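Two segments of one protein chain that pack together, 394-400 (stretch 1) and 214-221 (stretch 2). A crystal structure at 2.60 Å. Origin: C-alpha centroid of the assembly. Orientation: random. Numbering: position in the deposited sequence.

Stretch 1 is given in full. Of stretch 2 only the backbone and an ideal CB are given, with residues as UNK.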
# COMPACT_ATOMS: atom_id res chain seq x y z
N HIS C 394 -29.88 20.99 -22.06
CA HIS C 394 -30.51 20.05 -21.10
C HIS C 394 -29.44 19.50 -20.17
O HIS C 394 -28.26 19.34 -20.63
CB HIS C 394 -31.26 18.89 -21.79
CG HIS C 394 -32.54 19.31 -22.44
ND1 HIS C 394 -32.56 19.93 -23.69
CD2 HIS C 394 -33.84 19.21 -22.05
CE1 HIS C 394 -33.80 20.20 -24.03
NE2 HIS C 394 -34.61 19.77 -23.03
N GLN C 395 -29.83 19.20 -18.92
CA GLN C 395 -28.97 18.46 -17.98
C GLN C 395 -28.40 17.24 -18.72
O GLN C 395 -29.08 16.65 -19.56
CB GLN C 395 -29.81 18.06 -16.76
CG GLN C 395 -29.03 17.43 -15.63
CD GLN C 395 -28.66 15.99 -15.88
OE1 GLN C 395 -27.66 15.52 -15.32
NE2 GLN C 395 -29.43 15.28 -16.69
N GLY C 396 -27.17 16.85 -18.43
CA GLY C 396 -26.65 15.56 -18.86
C GLY C 396 -26.50 15.46 -20.37
O GLY C 396 -26.68 14.35 -20.87
N SER C 397 -26.07 16.53 -21.04
CA SER C 397 -25.94 16.59 -22.51
C SER C 397 -24.52 16.32 -23.02
O SER C 397 -24.40 16.09 -24.23
CB SER C 397 -26.42 17.90 -23.02
OG SER C 397 -27.81 18.02 -22.78
N TYR C 398 -23.51 16.31 -22.15
CA TYR C 398 -22.08 16.13 -22.52
C TYR C 398 -21.36 15.31 -21.44
O TYR C 398 -21.47 15.63 -20.26
CB TYR C 398 -21.41 17.50 -22.68
CG TYR C 398 -19.98 17.46 -23.15
CD1 TYR C 398 -19.69 17.38 -24.49
CD2 TYR C 398 -18.91 17.50 -22.28
CE1 TYR C 398 -18.39 17.34 -24.95
CE2 TYR C 398 -17.59 17.44 -22.72
CZ TYR C 398 -17.34 17.37 -24.07
OH TYR C 398 -16.07 17.31 -24.57
N TYR C 399 -20.63 14.28 -21.87
CA TYR C 399 -19.67 13.50 -21.06
C TYR C 399 -18.38 13.37 -21.87
O TYR C 399 -18.41 13.10 -23.03
CB TYR C 399 -20.25 12.14 -20.66
CG TYR C 399 -21.55 12.27 -19.93
CD1 TYR C 399 -21.59 12.58 -18.60
CD2 TYR C 399 -22.75 12.18 -20.59
CE1 TYR C 399 -22.78 12.76 -17.91
CE2 TYR C 399 -23.96 12.36 -19.93
CZ TYR C 399 -23.97 12.64 -18.59
OH TYR C 399 -25.17 12.80 -18.01
N PHE C 400 -17.24 13.57 -21.20
CA PHE C 400 -15.87 13.41 -21.73
C PHE C 400 -15.07 12.75 -20.60
O PHE C 400 -15.27 13.05 -19.44
CB PHE C 400 -15.35 14.78 -22.18
CG PHE C 400 -13.94 14.79 -22.68
CD1 PHE C 400 -12.88 14.67 -21.82
CD2 PHE C 400 -13.65 14.88 -24.03
CE1 PHE C 400 -11.57 14.65 -22.29
CE2 PHE C 400 -12.35 14.84 -24.50
CZ PHE C 400 -11.31 14.70 -23.63
N UNK C 214 -21.92 20.64 -10.98
CA UNK C 214 -23.19 21.39 -11.21
C UNK C 214 -24.11 20.50 -12.03
O UNK C 214 -25.26 20.39 -11.65
CB UNK C 214 -22.95 22.72 -11.93
N UNK C 215 -23.60 19.88 -13.09
CA UNK C 215 -24.41 18.97 -13.95
C UNK C 215 -24.81 17.75 -13.13
O UNK C 215 -26.01 17.46 -13.07
CB UNK C 215 -23.64 18.54 -15.20
N UNK C 216 -23.87 17.07 -12.49
CA UNK C 216 -24.13 15.91 -11.59
C UNK C 216 -25.27 16.20 -10.60
O UNK C 216 -26.07 15.29 -10.41
CB UNK C 216 -22.86 15.55 -10.81
N UNK C 217 -25.36 17.40 -10.02
CA UNK C 217 -26.33 17.74 -8.93
C UNK C 217 -27.62 18.31 -9.54
O UNK C 217 -28.46 18.82 -8.75
CB UNK C 217 -25.72 18.75 -7.95
N UNK C 218 -27.74 18.26 -10.88
CA UNK C 218 -28.96 18.70 -11.62
C UNK C 218 -29.26 20.15 -11.26
O UNK C 218 -30.42 20.46 -11.01
CB UNK C 218 -30.16 17.81 -11.29
N UNK C 219 -28.23 21.00 -11.20
CA UNK C 219 -28.35 22.42 -10.80
C UNK C 219 -28.17 23.37 -12.00
O UNK C 219 -27.92 24.56 -11.76
CB UNK C 219 -27.31 22.75 -9.72
N UNK C 220 -28.29 22.89 -13.25
CA UNK C 220 -28.09 23.69 -14.48
C UNK C 220 -28.98 24.94 -14.43
O UNK C 220 -28.43 26.04 -14.59
CB UNK C 220 -28.40 22.86 -15.73
N UNK C 221 -30.27 24.77 -14.12
CA UNK C 221 -31.30 25.84 -14.01
C UNK C 221 -30.95 26.91 -12.96
O UNK C 221 -31.21 28.12 -13.25
CB UNK C 221 -32.65 25.22 -13.66

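Position 214 lies on a helical turn, with phi/psi of -66/-46, and its ideal CB finds nothing of stretch 1 within 5.5 Å. The contact sets no rule here, and almost any residue that tolerates a helix would do. The deposited residue is Val-214, with chi1 in the t well; its carbonyl oxygen is put to use further on, where the helix ends.

Position 215 is the one to read closely. Its CA is 6.1 Å from the CA of Gln-395, the register point of the two segments. CA-to-CB points sideways, and the ideal CB stands 5.0 Å from Gln-395 OE1 and 5.1 Å from Gly-396 N. That backbone N-H is a donor within reach of a short acceptor, so Asp or Asn would suit; from this CB a Ser or Thr hydroxyl would fall short, and a bare methyl would offer that N-H no acceptor. The residue is Asp-215. With chi1 at -164° (t), its carboxylate swings nearer than its CB, and Gly-396 N donates to Asp-215 OD1 at 3.0 Å, nearly straight at 171°. This is a side chain reading a backbone, and Gly-396 suits the turn on two counts: its positive phi favours glycine, and an ideal CB on Gly-396 would lie 2.6 Å from Gln-395 NE2, a clash. Tyr-399 OH lies 4.4 Å from Asp-215 OD2, at the margin of the contact.

At 216 CA-to-CB points away, and stretch 1 asks for nothing; a small or a polar residue would serve equally. It is Ala-216.

Position 217 also points away, and at -92/8 it is the first residue to leave helical angles after the helix. Asn, Asp, Ser or Gly would be natural. Asp-217 is found, its amide making a weak hydrogen bond to the Val-214 carbonyl.

Position 218 has phi/psi of 57/43, a left-handed turn that favours Gly or Asn, although other residues can adopt it. Its CB points sideways, 4.5 Å from Gln-395 CG, so a long side chain could lie along the glutamine. Arg-218 does: Gln-395 CD sits over one face of the guanidinium, and Gln-395 OE1 is 3.8 Å from Arg-218 NH1, too far to count as a hydrogen bond. Its own amide donates to the Asp-215 carbonyl oxygen, closing the turn.

At 219, the N-cap of the next helix, CA-to-CB points away. Ser, Thr, Asp or Asn would be the textbook choices, yet the residue is Ala-219, which offers no side-chain cap; its amide bonds to the Val-214 carbonyl oxygen.

Position 220 points toward stretch 1, its CB 5.0 Å from Gln-395 CA. A modest side chain fits, and a donor could serve the carboxylate of Asp-215. Asn-220 supplies one: Asn-220 ND2 donates to Asp-215 OD1 at 3.0 Å, so that oxygen accepts from both segments, while Asn-220 OD1 packs 3.7 Å from Gln-395 CG.

Position 221, helical and out of reach, leaves the choice open; Ala-221 simply continues the helix.

Stretch 2, residues 214-221: VDADRANA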
# COMPACT_ATOMS: atom_id res chain seq x y z
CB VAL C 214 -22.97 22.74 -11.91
CG1 VAL C 214 -24.30 23.42 -12.19
CG2 VAL C 214 -22.06 23.66 -11.11
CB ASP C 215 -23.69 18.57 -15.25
CG ASP C 215 -24.59 17.98 -16.32
OD1 ASP C 215 -25.64 18.63 -16.64
OD2 ASP C 215 -24.22 16.89 -16.86
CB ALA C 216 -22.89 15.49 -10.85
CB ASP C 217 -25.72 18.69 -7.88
CG ASP C 217 -25.09 17.94 -6.69
OD1 ASP C 217 -24.53 16.79 -6.91
OD2 ASP C 217 -25.16 18.49 -5.49
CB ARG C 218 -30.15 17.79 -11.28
CG ARG C 218 -29.94 16.36 -11.74
CD ARG C 218 -30.80 15.27 -11.11
NE ARG C 218 -31.44 14.51 -12.18
CZ ARG C 218 -30.84 13.60 -12.97
NH1 ARG C 218 -29.57 13.28 -12.84
NH2 ARG C 218 -31.55 12.99 -13.89
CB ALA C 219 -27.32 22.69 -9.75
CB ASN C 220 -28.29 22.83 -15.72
CG ASN C 220 -27.41 21.59 -15.70
OD1 ASN C 220 -27.59 20.75 -14.81
ND2 ASN C 220 -26.48 21.50 -16.66
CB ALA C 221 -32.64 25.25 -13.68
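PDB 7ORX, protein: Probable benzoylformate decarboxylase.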